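Local atomic coordinates of transaminase (Bacillus megaterium, PDB entry 5G0A), a protein that catalyses the S-selective transfer of amino groups between amines and carbonyl compounds, using pyridoxal-5'-phosphate as cofactor. Residues G297-A309 against V336-M348. Sequence-based numbering, arbitrary orientation.
Sequences GKGLSSSSLPAGA and VAMAAVCANLEVM. With PLP (pyridoxal-5'-phosphate), chain K.
The amide nitrogen ND2 of Asn-344 is shared by two carbonyl oxygens of the facing loop: 2.9 Å to O of Gly-299, with an N-H...O angle of 137°, and a weak bond to O of Leu-300. The loop immediately follows the cofactor lysine of this fold-type I aminotransferase, whose Lys-298 NZ is bonded to C4A of pyridoxal-5'-phosphate at 1.5 Å. On the other branch of the amide, OD1 of Asn-344 accepts from OG of Ser-302 at 2.8 Å, the hydroxyl standing 31° off the carbonyl plane. With CG anti to the backbone N (chi1 174°), the amide reaches from the helix to the 3-10 turn at 299-300 and to the type I' turn of Ser-301 to Ser-304. With an alanine here the amide is gone, and O of Gly-299 and O of Leu-300 would probably lack their side-chain donor, and OG of Ser-302 this acceptor. OG of Ser-302 is also hydrogen-bonded to Leu-64 N, tying in a further loop. One turn before Asn-344, Val-341 splits its branches: CG1 lies 3.8 Å from CD1 of Leu-300, while CG2 touches CB of Ala-307 at 3.7 Å. Toward the helix start, CD1 of Leu-305 packs on CB of Ala-340 and CG1 of Val-336. Helix 69-78 touches Ser-304 and Val-336, and His-334 of the second subunit hydrogen-bonds O of Ser-303, so the loop also lies at the interface with that subunit. Within the turn, O of Ser-301 accepts hydrogen bonds from both N and OG of Ser-304, the hydroxyl 2.7 Å away in the carbonyl plane.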
ATOM      1  N   GLY B 297       3.598  15.676 -23.956  1.00 22.15           N
ATOM      2  CA  GLY B 297       4.928  15.113 -24.258  1.00 21.32           C
ATOM      3  C   GLY B 297       4.931  14.938 -25.781  1.00 24.03           C
ATOM      4  O   GLY B 297       4.147  15.589 -26.481  1.00 22.70           O
ATOM      5  N   LYS B 298       5.827  14.095 -26.289  1.00 22.82           N
ATOM      6  CA  LYS B 298       5.826  13.663 -27.726  1.00 23.17           C
ATOM      7  C   LYS B 298       5.746  14.834 -28.697  1.00 23.69           C
ATOM      8  O   LYS B 298       6.767  15.505 -28.936  1.00 24.35           O
ATOM      9  CB  LYS B 298       4.738  12.596 -27.946  1.00 22.84           C
ATOM     10  CG  LYS B 298       5.036  11.320 -27.158  1.00 25.24           C
ATOM     11  CD  LYS B 298       4.053  10.179 -27.431  1.00 25.78           C
ATOM     12  CE  LYS B 298       4.560   8.811 -26.907  1.00 27.64           C
ATOM     13  NZ  LYS B 298       3.653   8.287 -25.874  1.00 31.18           N
ATOM     14  N   GLY B 299       4.545  15.135 -29.210  1.00 23.33           N
ATOM     15  CA  GLY B 299       4.358  16.279 -30.134  1.00 23.31           C
ATOM     16  C   GLY B 299       4.595  17.673 -29.571  1.00 24.40           C
ATOM     17  O   GLY B 299       4.705  18.638 -30.336  1.00 25.01           O
ATOM     18  N   LEU B 300       4.676  17.784 -28.236  1.00 22.32           N
ATOM     19  CA  LEU B 300       5.069  19.028 -27.575  1.00 23.49           C
ATOM     20  C   LEU B 300       6.369  19.637 -28.128  1.00 24.06           C
ATOM     21  O   LEU B 300       6.465  20.863 -28.326  1.00 23.33           O
ATOM     22  CB  LEU B 300       5.203  18.799 -26.054  1.00 23.95           C
ATOM     23  CG  LEU B 300       5.707  19.989 -25.224  1.00 23.35           C
ATOM     24  CD1 LEU B 300       4.756  21.189 -25.271  1.00 24.35           C
ATOM     25  CD2 LEU B 300       6.034  19.592 -23.769  1.00 23.18           C
ATOM     26  N   SER B 301       7.344  18.773 -28.374  1.00 23.58           N
ATOM     27  CA  SER B 301       8.561  19.171 -29.073  1.00 23.31           C
ATOM     28  C   SER B 301       8.803  18.399 -30.374  1.00 23.35           C
ATOM     29  O   SER B 301       9.861  18.588 -30.994  1.00 23.65           O
ATOM     30  CB  SER B 301       9.786  19.001 -28.145  1.00 24.14           C
ATOM     31  OG  SER B 301      10.007  17.622 -27.900  1.00 24.13           O
ATOM     32  N   SER B 302       7.859  17.532 -30.768  1.00 22.23           N
ATOM     33  CA  SER B 302       8.000  16.565 -31.869  1.00 23.96           C
ATOM     34  C   SER B 302       9.275  15.775 -31.727  1.00 23.40           C
ATOM     35  O   SER B 302       9.949  15.485 -32.719  1.00 24.26           O
ATOM     36  CB  SER B 302       7.898  17.240 -33.259  1.00 23.12           C
ATOM     37  OG  SER B 302       6.610  17.811 -33.401  1.00 23.68           O
ATOM     38  N   SER B 303       9.591  15.443 -30.466  1.00 21.98           N
ATOM     39  CA  SER B 303      10.769  14.668 -30.081  1.00 23.34           C
ATOM     40  C   SER B 303      12.100  15.300 -30.488  1.00 22.99           C
ATOM     41  O   SER B 303      13.113  14.622 -30.448  1.00 24.95           O
ATOM     42  CB  SER B 303      10.695  13.243 -30.642  1.00 25.63           C
ATOM     43  OG  SER B 303       9.444  12.646 -30.294  1.00 25.14           O
ATOM     44  N   SER B 304      12.105  16.579 -30.834  1.00 23.69           N
ATOM     45  CA  SER B 304      13.366  17.233 -31.216  1.00 23.84           C
ATOM     46  C   SER B 304      14.332  17.210 -30.021  1.00 22.85           C
ATOM     47  O   SER B 304      15.516  16.899 -30.183  1.00 23.45           O
ATOM     48  CB  SER B 304      13.131  18.634 -31.746  1.00 23.18           C
ATOM     49  OG  SER B 304      12.451  19.448 -30.799  1.00 23.47           O
ATOM     50  N   LEU B 305      13.809  17.502 -28.824  1.00 22.34           N
ATOM     51  CA  LEU B 305      14.524  17.293 -27.557  1.00 22.26           C
ATOM     52  C   LEU B 305      13.535  16.842 -26.483  1.00 23.04           C
ATOM     53  O   LEU B 305      12.327  17.072 -26.643  1.00 23.57           O
ATOM     54  CB  LEU B 305      15.236  18.565 -27.094  1.00 22.84           C
ATOM     55  CG  LEU B 305      16.427  19.048 -27.950  1.00 22.58           C
ATOM     56  CD1 LEU B 305      16.839  20.448 -27.469  1.00 24.67           C
ATOM     57  CD2 LEU B 305      17.591  18.073 -27.810  1.00 23.54           C
ATOM     58  N   PRO B 306      14.029  16.227 -25.397  1.00 22.12           N
ATOM     59  CA  PRO B 306      13.077  15.755 -24.352  1.00 22.94           C
ATOM     60  C   PRO B 306      12.346  16.905 -23.647  1.00 23.62           C
ATOM     61  O   PRO B 306      12.993  17.820 -23.111  1.00 23.96           O
ATOM     62  CB  PRO B 306      13.964  14.985 -23.370  1.00 23.11           C
ATOM     63  CG  PRO B 306      15.200  14.619 -24.156  1.00 24.69           C
ATOM     64  CD  PRO B 306      15.414  15.767 -25.128  1.00 22.82           C
ATOM     65  N   ALA B 307      11.007  16.892 -23.733  1.00 21.55           N
ATOM     66  CA  ALA B 307      10.167  17.815 -23.007  1.00 22.36           C
ATOM     67  C   ALA B 307       8.813  17.165 -22.718  1.00 22.96           C
ATOM     68  O   ALA B 307       8.307  16.366 -23.518  1.00 23.50           O
ATOM     69  CB  ALA B 307       9.929  19.079 -23.828  1.00 23.29           C
ATOM     70  N   GLY B 308       8.247  17.534 -21.561  1.00 22.14           N
ATOM     71  CA  GLY B 308       6.880  17.169 -21.217  1.00 22.60           C
ATOM     72  C   GLY B 308       6.283  18.366 -20.501  1.00 21.35           C
ATOM     73  O   GLY B 308       6.991  19.333 -20.181  1.00 20.82           O
ATOM     74  N   ALA B 309       4.973  18.341 -20.264  1.00 21.46           N
ATOM     75  CA  ALA B 309       4.373  19.452 -19.547  1.00 21.02           C
ATOM     76  C   ALA B 309       3.046  19.047 -18.968  1.00 20.22           C
ATOM     77  O   ALA B 309       2.353  18.189 -19.527  1.00 21.72           O
ATOM     78  CB  ALA B 309       4.137  20.641 -20.481  1.00 20.93           C
ATOM     79  N   VAL B 336      17.230  24.957 -23.341  1.00 23.10           N
ATOM     80  CA  VAL B 336      17.426  24.536 -24.746  1.00 23.92           C
ATOM     81  C   VAL B 336      16.267  23.643 -25.201  1.00 22.02           C
ATOM     82  O   VAL B 336      15.777  23.770 -26.331  1.00 22.00           O
ATOM     83  CB  VAL B 336      18.777  23.829 -24.944  1.00 22.33           C
ATOM     84  CG1 VAL B 336      18.968  23.394 -26.397  1.00 23.45           C
ATOM     85  CG2 VAL B 336      19.918  24.753 -24.518  1.00 25.07           C
ATOM     86  N   ALA B 337      15.798  22.763 -24.304  1.00 22.35           N
ATOM     87  CA  ALA B 337      14.569  21.999 -24.601  1.00 21.53           C
ATOM     88  C   ALA B 337      13.385  22.946 -24.814  1.00 22.97           C
ATOM     89  O   ALA B 337      12.552  22.707 -25.706  1.00 23.02           O
ATOM     90  CB  ALA B 337      14.263  21.001 -23.478  1.00 22.18           C
ATOM     91  N   MET B 338      13.324  24.028 -24.033  1.00 22.08           N
ATOM     92  CA  MET B 338      12.251  25.008 -24.187  1.00 23.53           C
ATOM     93  C   MET B 338      12.375  25.771 -25.509  1.00 24.08           C
ATOM     94  O   MET B 338      11.369  26.064 -26.154  1.00 23.48           O
ATOM     95  CB  MET B 338      12.171  25.987 -23.007  1.00 24.01           C
ATOM     96  CG  MET B 338      11.838  25.318 -21.671  1.00 23.66           C
ATOM     97  SD  MET B 338      10.188  24.580 -21.641  1.00 26.38           S
ATOM     98  CE  MET B 338      10.545  22.905 -22.157  1.00 24.96           C
ATOM     99  N   ALA B 339      13.604  26.045 -25.927  1.00 23.38           N
ATOM    100  CA  ALA B 339      13.823  26.624 -27.273  1.00 24.15           C
ATOM    101  C   ALA B 339      13.250  25.731 -28.378  1.00 22.89           C
ATOM    102  O   ALA B 339      12.637  26.232 -29.332  1.00 24.23           O
ATOM    103  CB  ALA B 339      15.308  26.914 -27.489  1.00 23.25           C
ATOM    104  N   ALA B 340      13.471  24.413 -28.265  1.00 23.04           N
ATOM    105  CA  ALA B 340      12.900  23.418 -29.160  1.00 23.69           C
ATOM    106  C   ALA B 340      11.370  23.434 -29.155  1.00 23.62           C
ATOM    107  O   ALA B 340      10.741  23.435 -30.227  1.00 24.06           O
ATOM    108  CB  ALA B 340      13.433  22.023 -28.824  1.00 23.96           C
ATOM    109  N   VAL B 341      10.764  23.438 -27.959  1.00 24.74           N
ATOM    110  CA  VAL B 341       9.304  23.517 -27.867  1.00 24.36           C
ATOM    111  C   VAL B 341       8.772  24.765 -28.585  1.00 24.31           C
ATOM    112  O   VAL B 341       7.832  24.682 -29.385  1.00 24.87           O
ATOM    113  CB  VAL B 341       8.822  23.491 -26.394  1.00 23.71           C
ATOM    114  CG1 VAL B 341       7.315  23.730 -26.315  1.00 23.01           C
ATOM    115  CG2 VAL B 341       9.149  22.135 -25.792  1.00 24.45           C
ATOM    116  N   CYS B 342       9.367  25.911 -28.275  1.00 23.83           N
ATOM    117  CA  CYS B 342       8.948  27.176 -28.891  1.00 25.53           C
ATOM    118  C   CYS B 342       8.992  27.096 -30.399  1.00 25.17           C
ATOM    119  O   CYS B 342       8.015  27.440 -31.065  1.00 24.97           O
ATOM    120  CB  CYS B 342       9.815  28.353 -28.433  1.00 25.66           C
ATOM    121  SG  CYS B 342       9.548  28.938 -26.765  1.00 26.59           S
ATOM    122  N   ALA B 343      10.103  26.609 -30.940  1.00 25.78           N
ATOM    123  CA  ALA B 343      10.249  26.535 -32.395  1.00 26.35           C
ATOM    124  C   ALA B 343       9.298  25.508 -33.004  1.00 26.68           C
ATOM    125  O   ALA B 343       8.699  25.749 -34.042  1.00 26.32           O
ATOM    126  CB  ALA B 343      11.688  26.240 -32.778  1.00 26.08           C
ATOM    127  N   ASN B 344       9.137  24.358 -32.348  1.00 25.29           N
ATOM    128  CA  ASN B 344       8.213  23.344 -32.842  1.00 24.34           C
ATOM    129  C   ASN B 344       6.787  23.905 -32.959  1.00 25.20           C
ATOM    130  O   ASN B 344       6.122  23.757 -33.990  1.00 25.35           O
ATOM    131  CB  ASN B 344       8.232  22.147 -31.881  1.00 25.10           C
ATOM    132  CG  ASN B 344       7.212  21.105 -32.230  1.00 23.36           C
ATOM    133  OD1 ASN B 344       7.281  20.479 -33.277  1.00 24.71           O
ATOM    134  ND2 ASN B 344       6.288  20.863 -31.306  1.00 24.59           N
ATOM    135  N   LEU B 345       6.335  24.576 -31.899  1.00 26.02           N
ATOM    136  CA  LEU B 345       4.982  25.131 -31.861  1.00 26.87           C
ATOM    137  C   LEU B 345       4.832  26.285 -32.868  1.00 27.88           C
ATOM    138  O   LEU B 345       3.770  26.449 -33.486  1.00 27.76           O
ATOM    139  CB  LEU B 345       4.634  25.600 -30.442  1.00 25.87           C
ATOM    140  CG  LEU B 345       4.582  24.447 -29.416  1.00 27.68           C
ATOM    141  CD1 LEU B 345       4.167  24.933 -28.030  1.00 26.08           C
ATOM    142  CD2 LEU B 345       3.661  23.339 -29.915  1.00 26.88           C
ATOM    143  N   GLU B 346       5.892  27.071 -33.018  1.00 26.95           N
ATOM    144  CA  GLU B 346       5.843  28.224 -33.950  1.00 28.65           C
ATOM    145  C   GLU B 346       5.720  27.734 -35.377  1.00 29.51           C
ATOM    146  O   GLU B 346       4.935  28.282 -36.150  1.00 32.10           O
ATOM    147  CB  GLU B 346       7.063  29.126 -33.768  1.00 30.57           C
ATOM    148  CG  GLU B 346       6.909  30.023 -32.546  1.00 31.61           C
ATOM    149  CD  GLU B 346       8.214  30.625 -32.090  1.00 36.31           C
ATOM    150  OE1 GLU B 346       9.271  30.250 -32.632  1.00 39.05           O
ATOM    151  OE2 GLU B 346       8.175  31.463 -31.175  1.00 41.00           O
ATOM    152  N   VAL B 347       6.484  26.690 -35.718  1.00 28.74           N
ATOM    153  CA  VAL B 347       6.410  26.080 -37.055  1.00 28.58           C
ATOM    154  C   VAL B 347       5.042  25.440 -37.311  1.00 30.51           C
ATOM    155  O   VAL B 347       4.435  25.629 -38.373  1.00 28.85           O
ATOM    156  CB  VAL B 347       7.551  25.049 -37.297  1.00 30.84           C
ATOM    157  CG1 VAL B 347       7.372  24.367 -38.655  1.00 32.00           C
ATOM    158  CG2 VAL B 347       8.919  25.720 -37.222  1.00 30.89           C
ATOM    159  N   MET B 348       4.570  24.665 -36.331  1.00 28.33           N
ATOM    160  CA  MET B 348       3.250  24.065 -36.378  1.00 29.94           C
ATOM    161  C   MET B 348       2.160  25.119 -36.646  1.00 29.45           C
ATOM    162  O   MET B 348       1.289  24.902 -37.474  1.00 34.25           O
ATOM    163  CB  MET B 348       3.002  23.325 -35.060  1.00 30.17           C
ATOM    164  CG  MET B 348       2.386  21.965 -35.244  1.00 32.98           C
ATOM    165  SD  MET B 348       2.237  21.131 -33.660  1.00 32.54           S
ATOM    166  CE  MET B 348       3.550  19.900 -33.800  1.00 28.17           C
TER
HETATM  167  N1  PLP K1298       0.808   8.936 -21.774  1.00 22.01           N
HETATM  168  C2  PLP K1298       0.456   8.517 -23.013  1.00 23.29           C
HETATM  169  C2A PLP K1298      -0.998   8.534 -23.430  1.00 24.59           C
HETATM  170  C3  PLP K1298       1.504   8.122 -23.984  1.00 25.42           C
HETATM  171  O3  PLP K1298       1.209   7.742 -25.235  1.00 27.98           O
HETATM  172  C4  PLP K1298       2.910   8.151 -23.554  1.00 25.67           C
HETATM  173  C4A PLP K1298       4.023   7.790 -24.539  1.00 30.20           C
HETATM  174  C5  PLP K1298       3.145   8.585 -22.155  1.00 23.64           C
HETATM  175  C6  PLP K1298       2.079   8.928 -21.337  1.00 23.42           C
HETATM  176  C5A PLP K1298       4.539   8.603 -21.544  1.00 24.74           C
HETATM  177  O4P PLP K1298       5.437   9.471 -22.201  1.00 24.58           O
HETATM  178  P   PLP K1298       7.018   9.154 -22.054  1.00 23.59           P
HETATM  179  O1P PLP K1298       7.590  10.385 -22.704  1.00 23.94           O
HETATM  180  O2P PLP K1298       7.372   8.997 -20.586  1.00 23.11           O
HETATM  181  O3P PLP K1298       7.253   7.891 -22.838  1.00 23.96           O